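Local atomic coordinates of adenylate isopentenyltransferase (Humulus lupulus, PDB entry 3A8T), a protein that catalyses the transfer of an isopentenyl group from dimethylallyl diphosphate to ATP, ADP or AMP, a step of cytokinin biosynthesis in hop. Residues 47-51 with 187-191; 73-79 with 227-231; 177-183 with 296-302. The contacts are given in a common frame with arbitrary orientation. Residues are numbered along the deposited sequence.

Interaction 1 of 3, residues 47-51 with 187-191; sequences GATGT and LTDYL. With PO4 (phosphate ion), chain C.
Residues 47-51, the start of the P-loop (Walker A motif), lie against a helical turn, 187-191, without a hydrogen bond between them. After Gly47 (149/162°), Ala48 opens a type II beta turn ending at Thr51 and directs CB to Leu187 CD2 (3.9 Å). Thr49 (-54/132°) lays its carbonyl O over two leucines, 3.8 Å from CD1 of Leu187 (t, p) and 3.5 Å from CD1 of Leu191 (chi1 -98°, chi2 5°); its OG1 bonds Arg194. Gly50, at positive phi (76/13°), approaches the helix with bare backbone: its CA lies 6.8 Å from Leu191 CA, a CB would clash with Leu191 CD1, and Gly50 O is 3.7 Å from CE2 of Tyr190 (chi1 t). Facing away from the helix, Gly50 N donates to O2 of a phosphate ion (2.9 Å), probably from the crystallisation liquor, that is also held by Gly52, Lys53 and Ser54. Thr51 closes the turn through N to Ala48 O (3.2 Å) and, with chi1 p, through OG1 to the same oxygen (2.9 Å), while CG2 meets Leu187 CD1 (4.0 Å). The loop connects strand 41-46 to helix 53-61; helix 257-289 touches Ala48, Leu187 and Leu191, and helix 302-309 packs on Tyr190.

Interaction 2 of 3, residues 73-79 with 227-231; sequences KMQVYKG and GLRKA. With ATP (adenosine-5'-triphosphate), chain B.
Two loops of the ATP pocket meet here: 73-79, with a type I beta turn from Met74 to Tyr77 (Tyr77 N to Met74 O, 3.2 Å), and 227-231, a short 3-10 turn over 228-230. Their CA atoms come closest at Met74 and Leu228, 5.7 Å. Met74, chi1 and chi2 both m, lies between the adenine and the turn: CG is 3.6 Å from ATP C4, SD 4.0 Å from Ala231 CB and CE 3.3 Å from Gly227 O. Tyr77, chi1 m, holds one ring face over Leu228 N, with CD2 3.8 Å from Leu228 CB; Leu228 is t, p. Gly227 has positive phi, and its O accepts from Lys230 N (2.8 Å). Lys230, chi1 m, chi2 t, with chi3 at 96°, between wells, receives the ribose O2' on its O (2.7 Å). Lys73, chi1 p and otherwise extended, donates from NZ to ATP O2G (3.1 Å) and weakly to O2B (3.3 Å). The same Lys73 NZ stands 3.2 Å from Lys230 NZ, two like charges beside the phosphates.

Interaction 3 of 3, residues 177-183 with 296-302; sequences FLWVDVS and LRRLDAT
Val180, Leu299 and Leu178 form the apolar centre on one face of a parallel strand pair: Leu299 CD1 lies 4.0 Å from Val180 CG2 and 4.3 Å from Leu178 CB. Ala301, just past the strand end, adds its CB, 3.6 Å from Val180 CG1 and 3.8 Å from Val182 CG2. The other face carries Phe177, Trp179 and Leu296, with Phe177 CB 3.6 Å from Leu296 CD2 and Trp179 CE3 4.0 Å from Leu296 CD1. Arg298, t at chi1 and chi2 but turning at chi3 (p), lays CD over the six-membered ring of Trp179 in a CH-pi contact, 3.6 Å from its centroid.

The axes of 177-181 and 296-300 approach to 4.6 Å and cross at -30°, running in the same direction, in the register Leu178-Arg297, Trp179-Arg298, Val180-Leu299 and Asp181-Asp300. The backbone bonds zigzag: Arg297 N to Phe177 O (2.9 Å), Trp179 N to Arg297 O (2.9 Å), Leu299 N to Trp179 O (2.7 Å), Asp181 N to Leu299 O (2.7 Å) and Ala301 N to Asp181 O (2.8 Å).

At the polar end, Asp300 OD1 forms an Asx turn by accepting from Thr302 N (2.7 Å), and also accepts a hydrogen bond from Thr302 OG1 (2.6 Å). Thr302 OG1 in turn accepts from Ser183 N (2.8 Å), joining the starts of helices 184-201 and 302-309. Strand 296-300 is the outermost strand at this end of the parallel sheet; strand 174-181 separates it from strand 41-46, with helix 315-338 covering Leu178 and Leu299 and helix 257-289 covering Trp179 and Leu296.

The three contacts interleave along the chain: 47-51, 73-79, 177-183, 187-191, 227-231 and 296-302. Interactions 1 and 3 are neighbours, with centres 12 Å apart. Strand 174-181 leads directly into helix 184-201, and Thr51 O lies 3.1 Å from Val180 CG1, so the P-loop, which follows the inner strand 41-46, packs against the C-terminal end of the neighbouring strand 174-181. Interaction 2 stands apart, its centre about 19 Å from that of interaction 1 and about 25 Å from that of interaction 3, which lies on the opposite side of the chain's centre. The nearest atoms of interactions 1 and 2 are about 7 Å apart, without touching; the P-loop binds the phosphate ion, and ATP sits at interaction 2.

Interaction 1 of 3, residues 47-51 with 187-191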
loop_
_atom_site.group_PDB
_atom_site.type_symbol
_atom_site.label_atom_id
_atom_site.label_comp_id
_atom_site.label_asym_id
_atom_site.label_seq_id
_atom_site.Cartn_x
_atom_site.Cartn_y
_atom_site.Cartn_z
ATOM N N GLY A 47 5.015 7.723 0.407
ATOM C CA GLY A 47 4.016 8.286 -0.468
ATOM C C GLY A 47 2.648 7.649 -0.234
ATOM O O GLY A 47 2.516 6.583 0.398
ATOM N N ALA A 48 1.625 8.334 -0.714
ATOM C CA ALA A 48 0.272 7.832 -0.596
ATOM C C ALA A 48 0.149 6.521 -1.385
ATOM O O ALA A 48 1.041 6.166 -2.175
ATOM C CB ALA A 48 -0.733 8.864 -1.136
ATOM N N THR A 49 -0.972 5.829 -1.138
ATOM C CA THR A 49 -1.363 4.581 -1.767
ATOM C C THR A 49 -1.368 4.699 -3.282
ATOM O O THR A 49 -1.911 5.644 -3.840
ATOM C CB THR A 49 -2.773 4.194 -1.318
ATOM O OG1 THR A 49 -3.271 3.111 -2.121
ATOM C CG2 THR A 49 -3.713 5.407 -1.428
ATOM N N GLY A 50 -0.748 3.735 -3.947
ATOM C CA GLY A 50 -0.716 3.752 -5.384
ATOM C C GLY A 50 0.234 4.732 -6.031
ATOM O O GLY A 50 0.124 4.921 -7.243
ATOM N N THR A 51 1.170 5.348 -5.310
ATOM C CA THR A 51 2.076 6.256 -5.995
ATOM C C THR A 51 3.291 5.539 -6.683
ATOM O O THR A 51 4.222 6.180 -7.113
ATOM C CB THR A 51 2.628 7.368 -5.057
ATOM O OG1 THR A 51 3.225 6.762 -3.917
ATOM C CG2 THR A 51 1.549 8.362 -4.658
ATOM N N LEU A 187 -3.762 11.462 -9.010
ATOM C CA LEU A 187 -3.722 10.334 -8.107
ATOM C C LEU A 187 -5.118 9.783 -7.952
ATOM O O LEU A 187 -5.359 8.604 -8.126
ATOM C CB LEU A 187 -3.138 10.761 -6.779
ATOM C CG LEU A 187 -2.937 9.623 -5.767
ATOM C CD1 LEU A 187 -2.090 8.522 -6.378
ATOM C CD2 LEU A 187 -2.346 10.192 -4.472
ATOM N N THR A 188 -6.034 10.671 -7.632
ATOM C CA THR A 188 -7.450 10.383 -7.492
ATOM C C THR A 188 -7.950 9.574 -8.699
ATOM O O THR A 188 -8.500 8.480 -8.560
ATOM C CB THR A 188 -8.173 11.747 -7.381
ATOM O OG1 THR A 188 -8.173 12.154 -6.013
ATOM C CG2 THR A 188 -9.562 11.691 -7.902
ATOM N N ASP A 189 -7.768 10.126 -9.885
ATOM C CA ASP A 189 -8.152 9.459 -11.103
ATOM C C ASP A 189 -7.434 8.122 -11.307
ATOM O O ASP A 189 -8.028 7.145 -11.776
ATOM C CB ASP A 189 -7.877 10.376 -12.300
ATOM C CG ASP A 189 -8.858 11.546 -12.362
ATOM O OD1 ASP A 189 -8.719 12.423 -13.254
ATOM O OD2 ASP A 189 -9.794 11.584 -11.510
ATOM N N TYR A 190 -6.150 8.061 -10.965
ATOM C CA TYR A 190 -5.458 6.786 -11.159
ATOM C C TYR A 190 -6.015 5.756 -10.214
ATOM O O TYR A 190 -6.237 4.647 -10.604
ATOM C CB TYR A 190 -3.969 6.918 -10.976
ATOM C CG TYR A 190 -3.279 5.617 -11.027
ATOM C CD1 TYR A 190 -3.027 4.968 -12.242
ATOM C CD2 TYR A 190 -2.884 4.992 -9.843
ATOM C CE1 TYR A 190 -2.401 3.710 -12.267
ATOM C CE2 TYR A 190 -2.244 3.766 -9.865
ATOM C CZ TYR A 190 -2.013 3.127 -11.060
ATOM O OH TYR A 190 -1.432 1.869 -11.004
ATOM N N LEU A 191 -6.270 6.173 -8.988
ATOM C CA LEU A 191 -6.835 5.330 -7.941
ATOM C C LEU A 191 -8.225 4.759 -8.264
ATOM O O LEU A 191 -8.534 3.668 -7.858
ATOM C CB LEU A 191 -6.906 6.112 -6.657
ATOM C CG LEU A 191 -5.842 5.998 -5.558
ATOM C CD1 LEU A 191 -4.643 5.130 -5.914
ATOM C CD2 LEU A 191 -5.487 7.392 -5.154
HETATM P P PO4 C . 2.283 1.653 -4.108
HETATM O O1 PO4 C . 3.194 0.530 -3.732
HETATM O O2 PO4 C . 1.024 1.546 -3.312
HETATM O O3 PO4 C . 2.948 2.955 -3.829
HETATM O O4 PO4 C . 1.968 1.569 -5.552
#

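Interaction 2 of 3, residues 73-79 with 227-231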
loop_
_atom_site.group_PDB
_atom_site.type_symbol
_atom_site.label_atom_id
_atom_site.label_comp_id
_atom_site.label_asym_id
_atom_site.label_seq_id
_atom_site.Cartn_x
_atom_site.Cartn_y
_atom_site.Cartn_z
ATOM N N LYS A 73 0.470 -1.597 6.382
ATOM C CA LYS A 73 -0.112 -2.440 7.413
ATOM C C LYS A 73 -1.186 -3.470 7.012
ATOM O O LYS A 73 -1.460 -4.388 7.782
ATOM C CB LYS A 73 -0.590 -1.568 8.599
ATOM C CG LYS A 73 -1.872 -0.803 8.387
ATOM C CD LYS A 73 -2.247 -0.056 9.682
ATOM C CE LYS A 73 -3.735 0.334 9.698
ATOM N NZ LYS A 73 -4.155 1.042 10.906
ATOM N N MET A 74 -1.785 -3.331 5.826
ATOM C CA MET A 74 -2.751 -4.326 5.376
ATOM C C MET A 74 -1.980 -5.445 4.650
ATOM O O MET A 74 -2.317 -6.630 4.751
ATOM C CB MET A 74 -3.798 -3.699 4.433
ATOM C CG MET A 74 -4.865 -2.844 5.144
ATOM S SD MET A 74 -5.759 -3.856 6.428
ATOM C CE MET A 74 -5.083 -3.156 7.878
ATOM N N GLN A 75 -0.922 -5.060 3.938
ATOM C CA GLN A 75 -0.116 -5.979 3.166
ATOM C C GLN A 75 0.713 -6.954 3.968
ATOM O O GLN A 75 1.346 -7.834 3.380
ATOM C CB GLN A 75 0.795 -5.196 2.211
ATOM C CG GLN A 75 0.021 -4.532 1.098
ATOM C CD GLN A 75 0.872 -4.009 -0.011
ATOM O OE1 GLN A 75 2.073 -4.194 -0.034
ATOM N NE2 GLN A 75 0.253 -3.360 -0.947
ATOM N N VAL A 76 0.707 -6.803 5.292
ATOM C CA VAL A 76 1.504 -7.675 6.118
ATOM C C VAL A 76 0.772 -8.992 6.265
ATOM O O VAL A 76 1.387 -9.986 6.559
ATOM C CB VAL A 76 1.803 -7.091 7.584
ATOM C CG1 VAL A 76 2.642 -5.854 7.494
ATOM C CG2 VAL A 76 0.490 -6.757 8.367
ATOM N N TYR A 77 -0.533 -8.999 6.031
ATOM C CA TYR A 77 -1.326 -10.196 6.217
ATOM C C TYR A 77 -1.375 -11.041 4.992
ATOM O O TYR A 77 -1.384 -10.502 3.907
ATOM C CB TYR A 77 -2.754 -9.831 6.576
ATOM C CG TYR A 77 -2.879 -8.963 7.810
ATOM C CD1 TYR A 77 -2.609 -9.472 9.073
ATOM C CD2 TYR A 77 -3.226 -7.623 7.704
ATOM C CE1 TYR A 77 -2.678 -8.659 10.195
ATOM C CE2 TYR A 77 -3.301 -6.803 8.818
ATOM C CZ TYR A 77 -3.026 -7.322 10.051
ATOM O OH TYR A 77 -3.077 -6.525 11.146
ATOM N N LYS A 78 -1.398 -12.369 5.161
ATOM C CA LYS A 78 -1.519 -13.295 4.035
ATOM C C LYS A 78 -2.982 -13.132 3.637
ATOM O O LYS A 78 -3.863 -13.065 4.497
ATOM C CB LYS A 78 -1.296 -14.743 4.481
ATOM C CG LYS A 78 -0.176 -14.938 5.505
ATOM C CD LYS A 78 -0.250 -16.306 6.150
ATOM C CE LYS A 78 -1.663 -16.533 6.741
ATOM N NZ LYS A 78 -2.165 -17.975 6.853
ATOM N N GLY A 79 -3.282 -13.061 2.359
ATOM C CA GLY A 79 -4.686 -12.921 2.011
ATOM C C GLY A 79 -5.003 -11.661 1.225
ATOM O O GLY A 79 -4.231 -10.670 1.278
ATOM N N GLY A 227 -7.590 -5.549 11.997
ATOM C CA GLY A 227 -6.694 -6.230 11.075
ATOM C C GLY A 227 -7.046 -6.143 9.584
ATOM O O GLY A 227 -7.530 -5.086 9.096
ATOM N N LEU A 228 -6.785 -7.254 8.879
ATOM C CA LEU A 228 -7.074 -7.366 7.446
ATOM C C LEU A 228 -8.528 -6.990 7.110
ATOM O O LEU A 228 -8.823 -6.579 6.008
ATOM C CB LEU A 228 -6.786 -8.782 6.936
ATOM C CG LEU A 228 -6.942 -8.936 5.414
ATOM C CD1 LEU A 228 -6.013 -7.979 4.759
ATOM C CD2 LEU A 228 -6.622 -10.315 4.923
ATOM N N ARG A 229 -9.437 -7.110 8.072
ATOM C CA ARG A 229 -10.814 -6.772 7.777
ATOM C C ARG A 229 -11.024 -5.245 7.645
ATOM O O ARG A 229 -12.096 -4.801 7.292
ATOM C CB ARG A 229 -11.753 -7.432 8.807
ATOM C CG ARG A 229 -11.748 -8.922 8.672
ATOM C CD ARG A 229 -12.907 -9.612 9.381
ATOM N NE ARG A 229 -14.195 -9.063 8.987
ATOM C CZ ARG A 229 -14.816 -9.293 7.824
ATOM N NH1 ARG A 229 -14.296 -10.103 6.896
ATOM N NH2 ARG A 229 -15.918 -8.613 7.543
ATOM N N LYS A 230 -9.983 -4.465 7.932
ATOM C CA LYS A 230 -10.010 -3.016 7.750
ATOM C C LYS A 230 -9.738 -2.587 6.284
ATOM O O LYS A 230 -10.072 -1.470 5.924
ATOM C CB LYS A 230 -8.930 -2.326 8.581
ATOM C CG LYS A 230 -9.089 -2.478 10.070
ATOM C CD LYS A 230 -7.945 -1.775 10.768
ATOM C CE LYS A 230 -8.369 -0.393 11.179
ATOM N NZ LYS A 230 -7.194 0.384 11.670
ATOM N N ALA A 231 -9.126 -3.454 5.476
ATOM C CA ALA A 231 -8.751 -3.182 4.085
ATOM C C ALA A 231 -9.840 -2.519 3.288
ATOM O O ALA A 231 -10.979 -2.948 3.380
ATOM C CB ALA A 231 -8.343 -4.489 3.422
HETATM P PG ATP B . -4.310 4.919 10.671
HETATM O O1G ATP B . -3.466 4.626 11.872
HETATM O O2G ATP B . -5.539 3.848 10.664
HETATM O O3G ATP B . -4.931 6.406 10.764
HETATM P PB ATP B . -1.974 4.283 9.357
HETATM O O1B ATP B . -0.997 5.323 9.466
HETATM O O2B ATP B . -1.861 3.375 10.612
HETATM O O3B ATP B . -3.452 4.877 9.243
HETATM P PA ATP B . -2.453 3.561 6.673
HETATM O O1A ATP B . -2.748 4.939 6.308
HETATM O O2A ATP B . -1.539 2.952 5.478
HETATM O O3A ATP B . -1.587 3.376 8.065
HETATM O "O5'" ATP B . -3.776 2.616 6.670
HETATM C "C5'" ATP B . -4.903 3.222 7.242
HETATM C "C4'" ATP B . -6.113 2.494 6.691
HETATM O "O4'" ATP B . -6.112 2.614 5.263
HETATM C "C3'" ATP B . -6.125 0.968 6.950
HETATM O "O3'" ATP B . -6.714 0.672 8.214
HETATM C "C2'" ATP B . -6.934 0.439 5.754
HETATM O "O2'" ATP B . -8.291 0.495 6.030
HETATM C "C1'" ATP B . -6.589 1.370 4.615
HETATM N N9 ATP B . -5.523 0.779 3.759
HETATM C C8 ATP B . -4.155 1.033 3.839
HETATM N N7 ATP B . -3.490 0.264 3.002
HETATM C C5 ATP B . -4.370 -0.529 2.327
HETATM C C6 ATP B . -4.286 -1.563 1.312
HETATM N N6 ATP B . -3.090 -1.981 0.784
HETATM N N1 ATP B . -5.436 -2.127 0.886
HETATM C C2 ATP B . -6.613 -1.755 1.370
HETATM N N3 ATP B . -6.745 -0.813 2.307
HETATM C C4 ATP B . -5.694 -0.187 2.810
#

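Interaction 3 of 3, residues 177-183 with 296-302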
loop_
_atom_site.group_PDB
_atom_site.type_symbol
_atom_site.label_atom_id
_atom_site.label_comp_id
_atom_site.label_asym_id
_atom_site.label_seq_id
_atom_site.Cartn_x
_atom_site.Cartn_y
_atom_site.Cartn_z
ATOM N N PHE A 177 15.023 9.267 2.688
ATOM C CA PHE A 177 13.600 9.217 2.459
ATOM C C PHE A 177 13.261 9.620 1.056
ATOM O O PHE A 177 13.487 10.752 0.694
ATOM C CB PHE A 177 12.878 10.216 3.363
ATOM C CG PHE A 177 13.034 9.970 4.823
ATOM C CD1 PHE A 177 12.293 8.983 5.461
ATOM C CD2 PHE A 177 13.901 10.753 5.585
ATOM C CE1 PHE A 177 12.409 8.771 6.841
ATOM C CE2 PHE A 177 14.032 10.553 6.968
ATOM C CZ PHE A 177 13.284 9.559 7.592
ATOM N N LEU A 178 12.733 8.717 0.248
ATOM C CA LEU A 178 12.306 9.110 -1.084
ATOM C C LEU A 178 10.787 9.203 -0.944
ATOM O O LEU A 178 10.150 8.259 -0.462
ATOM C CB LEU A 178 12.641 8.069 -2.132
ATOM C CG LEU A 178 14.126 7.769 -2.318
ATOM C CD1 LEU A 178 14.353 6.740 -3.415
ATOM C CD2 LEU A 178 14.822 9.065 -2.639
ATOM N N TRP A 179 10.232 10.342 -1.323
ATOM C CA TRP A 179 8.802 10.554 -1.261
ATOM C C TRP A 179 8.298 10.715 -2.705
ATOM O O TRP A 179 8.671 11.670 -3.393
ATOM C CB TRP A 179 8.482 11.796 -0.404
ATOM C CG TRP A 179 7.096 12.347 -0.543
ATOM C CD1 TRP A 179 5.939 11.643 -0.743
ATOM C CD2 TRP A 179 6.702 13.716 -0.424
ATOM N NE1 TRP A 179 4.855 12.495 -0.759
ATOM C CE2 TRP A 179 5.297 13.767 -0.565
ATOM C CE3 TRP A 179 7.404 14.911 -0.223
ATOM C CZ2 TRP A 179 4.583 14.959 -0.508
ATOM C CZ3 TRP A 179 6.691 16.106 -0.171
ATOM C CH2 TRP A 179 5.297 16.125 -0.311
ATOM N N VAL A 180 7.487 9.748 -3.163
ATOM C CA VAL A 180 6.931 9.790 -4.511
ATOM C C VAL A 180 5.613 10.533 -4.439
ATOM O O VAL A 180 4.677 10.094 -3.804
ATOM C CB VAL A 180 6.724 8.349 -5.135
ATOM C CG1 VAL A 180 6.264 8.459 -6.565
ATOM C CG2 VAL A 180 8.035 7.590 -5.113
ATOM N N ASP A 181 5.561 11.684 -5.079
ATOM C CA ASP A 181 4.382 12.503 -5.031
ATOM C C ASP A 181 3.662 12.558 -6.392
ATOM O O ASP A 181 4.266 12.480 -7.466
ATOM C CB ASP A 181 4.827 13.885 -4.518
ATOM C CG ASP A 181 3.671 14.877 -4.316
ATOM O OD1 ASP A 181 2.655 14.565 -3.622
ATOM O OD2 ASP A 181 3.808 15.999 -4.842
ATOM N N VAL A 182 2.344 12.674 -6.316
ATOM C CA VAL A 182 1.499 12.747 -7.484
ATOM C C VAL A 182 0.455 13.836 -7.219
ATOM O O VAL A 182 -0.047 13.951 -6.105
ATOM C CB VAL A 182 0.798 11.400 -7.680
ATOM C CG1 VAL A 182 -0.147 11.442 -8.855
ATOM C CG2 VAL A 182 1.856 10.334 -7.902
ATOM N N SER A 183 0.130 14.672 -8.188
ATOM C CA SER A 183 -0.893 15.643 -7.897
ATOM C C SER A 183 -2.186 14.923 -7.478
ATOM O O SER A 183 -2.528 13.901 -8.042
ATOM C CB SER A 183 -1.127 16.488 -9.116
ATOM O OG SER A 183 -0.064 17.421 -9.194
ATOM N N LEU A 296 12.760 14.994 3.192
ATOM C CA LEU A 296 12.154 14.128 2.204
ATOM C C LEU A 296 12.573 14.533 0.823
ATOM O O LEU A 296 12.420 15.680 0.452
ATOM C CB LEU A 296 10.642 14.219 2.325
ATOM C CG LEU A 296 10.000 13.971 3.680
ATOM C CD1 LEU A 296 8.538 14.380 3.581
ATOM C CD2 LEU A 296 10.200 12.522 4.089
ATOM N N ARG A 297 13.086 13.599 0.044
ATOM C CA ARG A 297 13.517 13.919 -1.314
ATOM C C ARG A 297 12.298 13.640 -2.186
ATOM O O ARG A 297 11.932 12.502 -2.364
ATOM C CB ARG A 297 14.727 13.042 -1.688
ATOM C CG ARG A 297 15.878 13.060 -0.665
ATOM C CD ARG A 297 16.503 14.449 -0.509
ATOM N NE ARG A 297 17.151 14.896 -1.739
ATOM C CZ ARG A 297 18.426 14.666 -2.036
ATOM N NH1 ARG A 297 19.210 14.018 -1.182
ATOM N NH2 ARG A 297 18.890 15.009 -3.222
ATOM N N ARG A 298 11.656 14.680 -2.699
ATOM C CA ARG A 298 10.434 14.493 -3.471
ATOM C C ARG A 298 10.578 14.126 -4.912
ATOM O O ARG A 298 11.326 14.761 -5.663
ATOM C CB ARG A 298 9.531 15.726 -3.358
ATOM C CG ARG A 298 8.081 15.480 -3.838
ATOM C CD ARG A 298 7.066 16.547 -3.348
ATOM N NE ARG A 298 7.573 17.905 -3.472
ATOM C CZ ARG A 298 7.623 18.607 -4.602
ATOM N NH1 ARG A 298 7.182 18.092 -5.751
ATOM N NH2 ARG A 298 8.147 19.833 -4.585
ATOM N N LEU A 299 9.857 13.089 -5.309
ATOM C CA LEU A 299 9.902 12.643 -6.706
ATOM C C LEU A 299 8.530 12.925 -7.276
ATOM O O LEU A 299 7.537 12.514 -6.709
ATOM C CB LEU A 299 10.206 11.142 -6.812
ATOM C CG LEU A 299 11.544 10.691 -6.222
ATOM C CD1 LEU A 299 11.561 9.189 -6.131
ATOM C CD2 LEU A 299 12.728 11.231 -7.025
ATOM N N ASP A 300 8.460 13.659 -8.372
ATOM C CA ASP A 300 7.165 13.945 -8.912
ATOM C C ASP A 300 6.806 12.972 -10.008
ATOM O O ASP A 300 7.236 13.110 -11.160
ATOM C CB ASP A 300 7.095 15.362 -9.454
ATOM C CG ASP A 300 5.652 15.784 -9.772
ATOM O OD1 ASP A 300 4.781 14.902 -10.034
ATOM O OD2 ASP A 300 5.381 16.993 -9.749
ATOM N N ALA A 301 5.973 12.011 -9.639
ATOM C CA ALA A 301 5.487 10.984 -10.530
ATOM C C ALA A 301 4.222 11.408 -11.311
ATOM O O ALA A 301 3.627 10.591 -12.004
ATOM C CB ALA A 301 5.173 9.731 -9.706
ATOM N N THR A 302 3.791 12.658 -11.192
ATOM C CA THR A 302 2.555 13.068 -11.863
ATOM C C THR A 302 2.394 12.800 -13.359
ATOM O O THR A 302 1.407 12.263 -13.760
ATOM C CB THR A 302 2.248 14.535 -11.591
ATOM O OG1 THR A 302 2.165 14.733 -10.168
ATOM C CG2 THR A 302 0.922 14.928 -12.279
#